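Local coordinates for protein glycerol kinase, putative (Plasmodium falciparum, PDB 2W40) that probably catalyses the ATP-dependent phosphorylation of glycerol to sn-glycerol 3-phosphate, the entry step of glycerol degradation, at residues Glu386-Glu394 against Arg485-Asn493. Sequence-based numbering, arbitrary orientation.
With EDO (1,2-ethanediol), chain B.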
ATOM      1  N   GLU C 386       0.696 -12.585   6.240  1.00  7.87           N
ATOM      2  CA  GLU C 386       1.078 -13.690   5.390  1.00  7.97           C
ATOM      3  C   GLU C 386       2.524 -13.614   4.990  1.00  7.53           C
ATOM      4  O   GLU C 386       3.202 -14.647   4.934  1.00  8.73           O
ATOM      5  CB  GLU C 386       0.162 -13.832   4.196  1.00  8.43           C
ATOM      6  CG  GLU C 386      -1.324 -14.185   4.480  1.00 10.36           C
ATOM      7  CD  GLU C 386      -2.082 -14.641   3.218  1.00 11.56           C
ATOM      8  OE1 GLU C 386      -1.531 -14.553   2.057  1.00 12.84           O
ATOM      9  OE2 GLU C 386      -3.274 -15.086   3.376  1.00 11.72           O
ATOM     10  N   GLY C 387       2.968 -12.430   4.617  1.00  8.21           N
ATOM     11  CA  GLY C 387       4.402 -12.231   4.281  1.00  8.47           C
ATOM     12  C   GLY C 387       5.406 -12.638   5.368  1.00  8.92           C
ATOM     13  O   GLY C 387       6.514 -13.034   5.075  1.00 11.25           O
ATOM     14  N   ILE C 388       5.004 -12.584   6.639  1.00  8.91           N
ATOM     15  CA  ILE C 388       5.829 -13.135   7.732  1.00  8.99           C
ATOM     16  C   ILE C 388       6.032 -14.621   7.520  1.00  9.72           C
ATOM     17  O   ILE C 388       7.164 -15.133   7.572  1.00 10.23           O
ATOM     18  CB  ILE C 388       5.267 -12.758   9.126  1.00 11.72           C
ATOM     19  CG1 ILE C 388       5.074 -11.213   9.289  1.00 11.19           C
ATOM     20  CG2 ILE C 388       6.124 -13.420  10.272  1.00 10.94           C
ATOM     21  CD1 ILE C 388       4.359 -10.806  10.577  1.00 12.38           C
ATOM     22  N   ALA C 389       4.900 -15.337   7.354  1.00  8.23           N
ATOM     23  CA  ALA C 389       4.932 -16.775   7.108  1.00  8.45           C
ATOM     24  C   ALA C 389       5.731 -17.194   5.925  1.00  6.94           C
ATOM     25  O   ALA C 389       6.580 -18.088   6.028  1.00  9.20           O
ATOM     26  CB  ALA C 389       3.496 -17.352   7.084  1.00  8.21           C
ATOM     27  N   PHE C 390       5.519 -16.481   4.794  1.00  5.81           N
ATOM     28  CA  PHE C 390       6.336 -16.790   3.618  1.00  6.97           C
ATOM     29  C   PHE C 390       7.838 -16.622   3.823  1.00  7.33           C
ATOM     30  O   PHE C 390       8.627 -17.418   3.315  1.00  8.20           O
ATOM     31  CB  PHE C 390       5.858 -15.939   2.444  1.00  8.29           C
ATOM     32  CG  PHE C 390       4.531 -16.374   1.863  1.00  8.46           C
ATOM     33  CD1 PHE C 390       4.329 -17.674   1.332  1.00 10.44           C
ATOM     34  CD2 PHE C 390       3.456 -15.490   1.860  1.00 10.04           C
ATOM     35  CE1 PHE C 390       3.070 -18.020   0.786  1.00  8.73           C
ATOM     36  CE2 PHE C 390       2.245 -15.849   1.320  1.00 11.27           C
ATOM     37  CZ  PHE C 390       2.052 -17.132   0.833  1.00  9.79           C
ATOM     38  N   GLN C 391       8.208 -15.570   4.547  1.00  6.44           N
ATOM     39  CA  GLN C 391       9.622 -15.383   4.857  1.00  7.00           C
ATOM     40  C   GLN C 391      10.169 -16.510   5.788  1.00  7.49           C
ATOM     41  O   GLN C 391      11.303 -17.017   5.603  1.00 10.37           O
ATOM     42  CB  GLN C 391       9.803 -13.993   5.512  1.00  7.73           C
ATOM     43  CG  GLN C 391       9.761 -12.807   4.516  1.00 12.04           C
ATOM     44  CD  GLN C 391       9.924 -11.532   5.258  1.00  9.20           C
ATOM     45  OE1 GLN C 391      11.019 -11.040   5.389  1.00 13.46           O
ATOM     46  NE2 GLN C 391       8.813 -11.007   5.825  1.00 11.56           N
ATOM     47  N   LEU C 392       9.348 -16.881   6.775  1.00  8.69           N
ATOM     48  CA  LEU C 392       9.739 -17.925   7.689  1.00  8.95           C
ATOM     49  C   LEU C 392       9.949 -19.235   6.945  1.00  8.29           C
ATOM     50  O   LEU C 392      10.863 -19.993   7.228  1.00  9.66           O
ATOM     51  CB  LEU C 392       8.701 -18.001   8.804  1.00  9.55           C
ATOM     52  CG  LEU C 392       9.164 -18.931   9.926  1.00 10.23           C
ATOM     53  CD1 LEU C 392      10.502 -18.514  10.610  1.00 10.04           C
ATOM     54  CD2 LEU C 392       8.020 -19.152  10.922  1.00 12.42           C
ATOM     55  N   ASN C 393       9.094 -19.513   5.955  1.00  8.67           N
ATOM     56  CA  ASN C 393       9.224 -20.725   5.155  1.00  8.95           C
ATOM     57  C   ASN C 393      10.554 -20.796   4.417  1.00  8.87           C
ATOM     58  O   ASN C 393      11.212 -21.834   4.363  1.00 11.61           O
ATOM     59  CB  ASN C 393       8.092 -20.774   4.163  1.00 10.29           C
ATOM     60  CG  ASN C 393       8.149 -22.021   3.316  1.00 10.98           C
ATOM     61  OD1 ASN C 393       8.317 -23.137   3.836  1.00 14.21           O
ATOM     62  ND2 ASN C 393       7.913 -21.856   1.981  1.00 14.06           N
ATOM     63  N   GLU C 394      10.956 -19.639   3.886  1.00 10.04           N
ATOM     64  CA  GLU C 394      12.285 -19.572   3.261  1.00 11.30           C
ATOM     65  C   GLU C 394      13.466 -19.903   4.224  1.00 10.51           C
ATOM     66  O   GLU C 394      14.419 -20.625   3.883  1.00 10.33           O
ATOM     67  CB  GLU C 394      12.527 -18.216   2.562  1.00 12.23           C
ATOM     68  CG  GLU C 394      11.529 -17.972   1.481  1.00 12.00           C
ATOM     69  CD  GLU C 394      11.872 -16.794   0.556  1.00 15.24           C
ATOM     70  OE1 GLU C 394      12.961 -16.168   0.681  1.00 16.93           O
ATOM     71  OE2 GLU C 394      11.008 -16.498  -0.353  1.00 17.73           O
ATOM     72  N   ARG C 485      -0.419 -25.159  -1.234  1.00 13.39           N
ATOM     73  CA  ARG C 485       0.803 -24.551  -0.676  0.50 13.92           C
ATOM     74  C   ARG C 485       1.744 -24.111  -1.794  1.00 13.59           C
ATOM     75  O   ARG C 485       2.321 -22.988  -1.763  1.00 15.33           O
ATOM     76  CB  ARG C 485       1.544 -25.534   0.243  0.50 14.15           C
ATOM     77  CG  ARG C 485       2.825 -24.980   0.891  0.50 12.93           C
ATOM     78  CD  ARG C 485       3.479 -25.981   1.834  0.50 14.46           C
ATOM     79  NE  ARG C 485       4.787 -25.551   2.337  0.50 14.16           N
ATOM     80  CZ  ARG C 485       5.946 -26.206   2.311  0.50 14.67           C
ATOM     81  NH1 ARG C 485       6.056 -27.454   1.808  0.50 14.12           N
ATOM     82  NH2 ARG C 485       7.020 -25.620   2.861  0.50  7.47           N
ATOM     83  N   LYS C 486       1.958 -24.986  -2.774  1.00 14.34           N
ATOM     84  CA  LYS C 486       2.836 -24.688  -3.898  1.00 15.94           C
ATOM     85  C   LYS C 486       2.331 -23.523  -4.661  1.00 15.57           C
ATOM     86  O   LYS C 486       3.091 -22.667  -5.102  1.00 18.24           O
ATOM     87  CB  LYS C 486       2.915 -25.902  -4.796  1.00 16.65           C
ATOM     88  CG  LYS C 486       4.019 -26.747  -4.496  1.00 20.82           C
ATOM     89  CD  LYS C 486       4.346 -26.944  -3.036  1.00 26.98           C
ATOM     90  N   LYS C 487       1.030 -23.412  -4.808  1.00 16.69           N
ATOM     91  CA  LYS C 487       0.446 -22.312  -5.538  1.00 18.18           C
ATOM     92  C   LYS C 487       0.702 -21.000  -4.803  1.00 17.02           C
ATOM     93  O   LYS C 487       1.115 -20.045  -5.421  1.00 16.88           O
ATOM     94  CB  LYS C 487      -1.045 -22.491  -5.710  1.00 21.60           C
ATOM     95  CG  LYS C 487      -1.657 -21.439  -6.535  1.00 24.00           C
ATOM     96  CD  LYS C 487      -3.018 -21.913  -7.061  1.00 26.33           C
ATOM     97  CE  LYS C 487      -3.895 -20.734  -7.639  1.00 31.82           C
ATOM     98  NZ  LYS C 487      -5.116 -21.256  -8.511  1.00 36.08           N
ATOM     99  N   LYS C 488       0.419 -20.978  -3.499  1.00 14.36           N
ATOM    100  CA  LYS C 488       0.597 -19.756  -2.699  1.00 13.85           C
ATOM    101  C   LYS C 488       2.075 -19.324  -2.678  1.00 13.22           C
ATOM    102  O   LYS C 488       2.370 -18.128  -2.718  1.00 13.76           O
ATOM    103  CB  LYS C 488       0.097 -20.002  -1.269  1.00 14.91           C
ATOM    104  CG  LYS C 488      -1.393 -20.035  -1.261  1.00 16.96           C
ATOM    105  CD  LYS C 488      -1.963 -19.990   0.169  1.00 15.59           C
ATOM    106  CE  LYS C 488      -3.447 -19.713   0.205  1.00 19.90           C
ATOM    107  NZ  LYS C 488      -3.660 -18.210  -0.037  1.00 20.54           N
ATOM    108  N   THR C 489       2.970 -20.284  -2.529  1.00 14.03           N
ATOM    109  CA  THR C 489       4.427 -19.997  -2.406  1.00 14.35           C
ATOM    110  C   THR C 489       4.908 -19.517  -3.743  1.00 15.22           C
ATOM    111  O   THR C 489       5.760 -18.660  -3.818  1.00 14.81           O
ATOM    112  CB  THR C 489       5.222 -21.112  -1.805  1.00 16.53           C
ATOM    113  OG1 THR C 489       5.203 -22.216  -2.632  1.00 20.40           O
ATOM    114  CG2 THR C 489       4.638 -21.549  -0.514  1.00 13.61           C
ATOM    115  N   SER C 490       4.348 -20.039  -4.823  1.00 15.05           N
ATOM    116  CA  SER C 490       4.651 -19.459  -6.189  1.00 16.36           C
ATOM    117  C   SER C 490       4.213 -17.983  -6.332  1.00 15.67           C
ATOM    118  O   SER C 490       4.933 -17.137  -6.937  1.00 15.92           O
ATOM    119  CB  SER C 490       4.010 -20.363  -7.269  1.00 18.16           C
ATOM    120  OG  SER C 490       3.976 -19.624  -8.499  1.00 24.51           O
ATOM    121  N   GLU C 491       3.038 -17.637  -5.819  1.00 15.77           N
ATOM    122  CA  GLU C 491       2.547 -16.325  -5.838  1.00 16.20           C
ATOM    123  C   GLU C 491       3.500 -15.393  -5.068  1.00 14.45           C
ATOM    124  O   GLU C 491       3.805 -14.293  -5.531  1.00 14.97           O
ATOM    125  CB  GLU C 491       1.154 -16.179  -5.285  1.00 17.31           C
ATOM    126  CG  GLU C 491       0.148 -16.833  -6.240  1.00 21.09           C
ATOM    127  CD  GLU C 491      -1.220 -17.194  -5.644  1.00 24.34           C
ATOM    128  OE1 GLU C 491      -1.555 -17.072  -4.389  1.00 28.87           O
ATOM    129  OE2 GLU C 491      -2.001 -17.668  -6.520  1.00 35.13           O
ATOM    130  N   TRP C 492       3.904 -15.818  -3.862  1.00 12.84           N
ATOM    131  CA  TRP C 492       4.853 -15.066  -3.086  1.00 11.54           C
ATOM    132  C   TRP C 492       6.167 -14.849  -3.829  1.00 10.89           C
ATOM    133  O   TRP C 492       6.733 -13.737  -3.976  1.00 11.29           O
ATOM    134  CB  TRP C 492       5.106 -15.832  -1.827  1.00 10.66           C
ATOM    135  CG  TRP C 492       6.295 -15.334  -1.045  1.00  9.95           C
ATOM    136  CD1 TRP C 492       7.521 -15.934  -0.987  1.00  9.30           C
ATOM    137  CD2 TRP C 492       6.416 -14.113  -0.296  1.00 11.02           C
ATOM    138  NE1 TRP C 492       8.385 -15.177  -0.267  1.00  9.72           N
ATOM    139  CE2 TRP C 492       7.711 -14.099   0.232  1.00  8.92           C
ATOM    140  CE3 TRP C 492       5.535 -13.120   0.071  1.00 11.32           C
ATOM    141  CZ2 TRP C 492       8.200 -13.063   1.029  1.00 10.11           C
ATOM    142  CZ3 TRP C 492       6.014 -12.092   0.892  1.00  9.55           C
ATOM    143  CH2 TRP C 492       7.313 -12.110   1.384  1.00 10.31           C
ATOM    144  N   ASN C 493       6.622 -15.945  -4.376  1.00 11.17           N
ATOM    145  CA  ASN C 493       7.935 -15.942  -5.101  1.00 12.34           C
ATOM    146  C   ASN C 493       7.941 -14.981  -6.279  1.00 13.20           C
ATOM    147  O   ASN C 493       8.893 -14.252  -6.487  1.00 14.56           O
ATOM    148  CB  ASN C 493       8.275 -17.326  -5.615  1.00 13.32           C
ATOM    149  CG  ASN C 493       8.812 -18.251  -4.579  1.00 14.47           C
ATOM    150  OD1 ASN C 493       9.275 -17.818  -3.509  1.00 19.06           O
ATOM    151  ND2 ASN C 493       8.733 -19.597  -4.882  1.00 20.49           N
TER
HETATM  152  C1  EDO B1515      -1.022 -15.805  -0.981  1.00 25.07           C
HETATM  153  O1  EDO B1515      -1.482 -16.421   0.247  1.00 19.68           O
HETATM  154  C2  EDO B1515      -2.117 -14.852  -1.507  1.00 26.91           C
HETATM  155  O2  EDO B1515      -3.331 -15.587  -1.860  1.00 32.51           O
HETATM  156  O   HOH W   1      -4.679 -15.294   1.114  1.00 19.54           O
HETATM  157  O   HOH W   2       9.623 -18.673  -1.122  1.00 16.71           O
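Trp-492 has CG anti to its own backbone N (chi1 167°), and Phe-390 has CG anti to its carbonyl carbon (chi1 -73°). With these torsions the two side chains run alongside each other in opposite senses. Their ring planes are close to parallel but offset, with little ring over ring. Each ring instead receives the other residue's CB over a face, a reciprocal CH-pi pair. Phe-390 CB lies 3.4 Å from the centroid of the five-membered ring of Trp-492. In return, Trp-492 CB lies 3.8 Å from the centroid of the Phe-390 ring.

This is a single knob-into-hole contact between two helices of the C-terminal half of an FGGY kinase, crossing at -98°. Trp-492 is the knob, set among Gly-387, Phe-390, Gln-391 and Glu-394. At Gly-387 the indole meets bare backbone, with CZ3 3.8 Å from the glycine CA. Gln-391 lays CG near CZ2, while its NE2 bonds back to Gly-387 O.

The indole N-H is satisfied by Glu-394. Trp-492 NE1 donates to Glu-394 OE2 at 2.9 Å, and this oxygen lies in the ring plane but is approached from above the carboxylate plane. The same OE2 forms a salt bridge with Arg-359, which probably favours the charged carboxylate. A water donates to both Glu-394 OE2 and Asn-493 OD1.

Farther along, in one of its two conformers, extended Arg-485 donates from NH2 to Asn-393 OD1 at 3.0 Å. This bond is bent and tentative, and the oxygen lies at the guanidinium edge. Arg-485 NE is held by Ile-430 O.

Beside the Phe-390 edge sits a 1,2-ethanediol, probably from the crystallisation liquor. It bridges the helices through one hydroxyl: O1 accepts from Lys-488 NZ. The same O1 donates to Glu-386 OE1 at 2.6 Å.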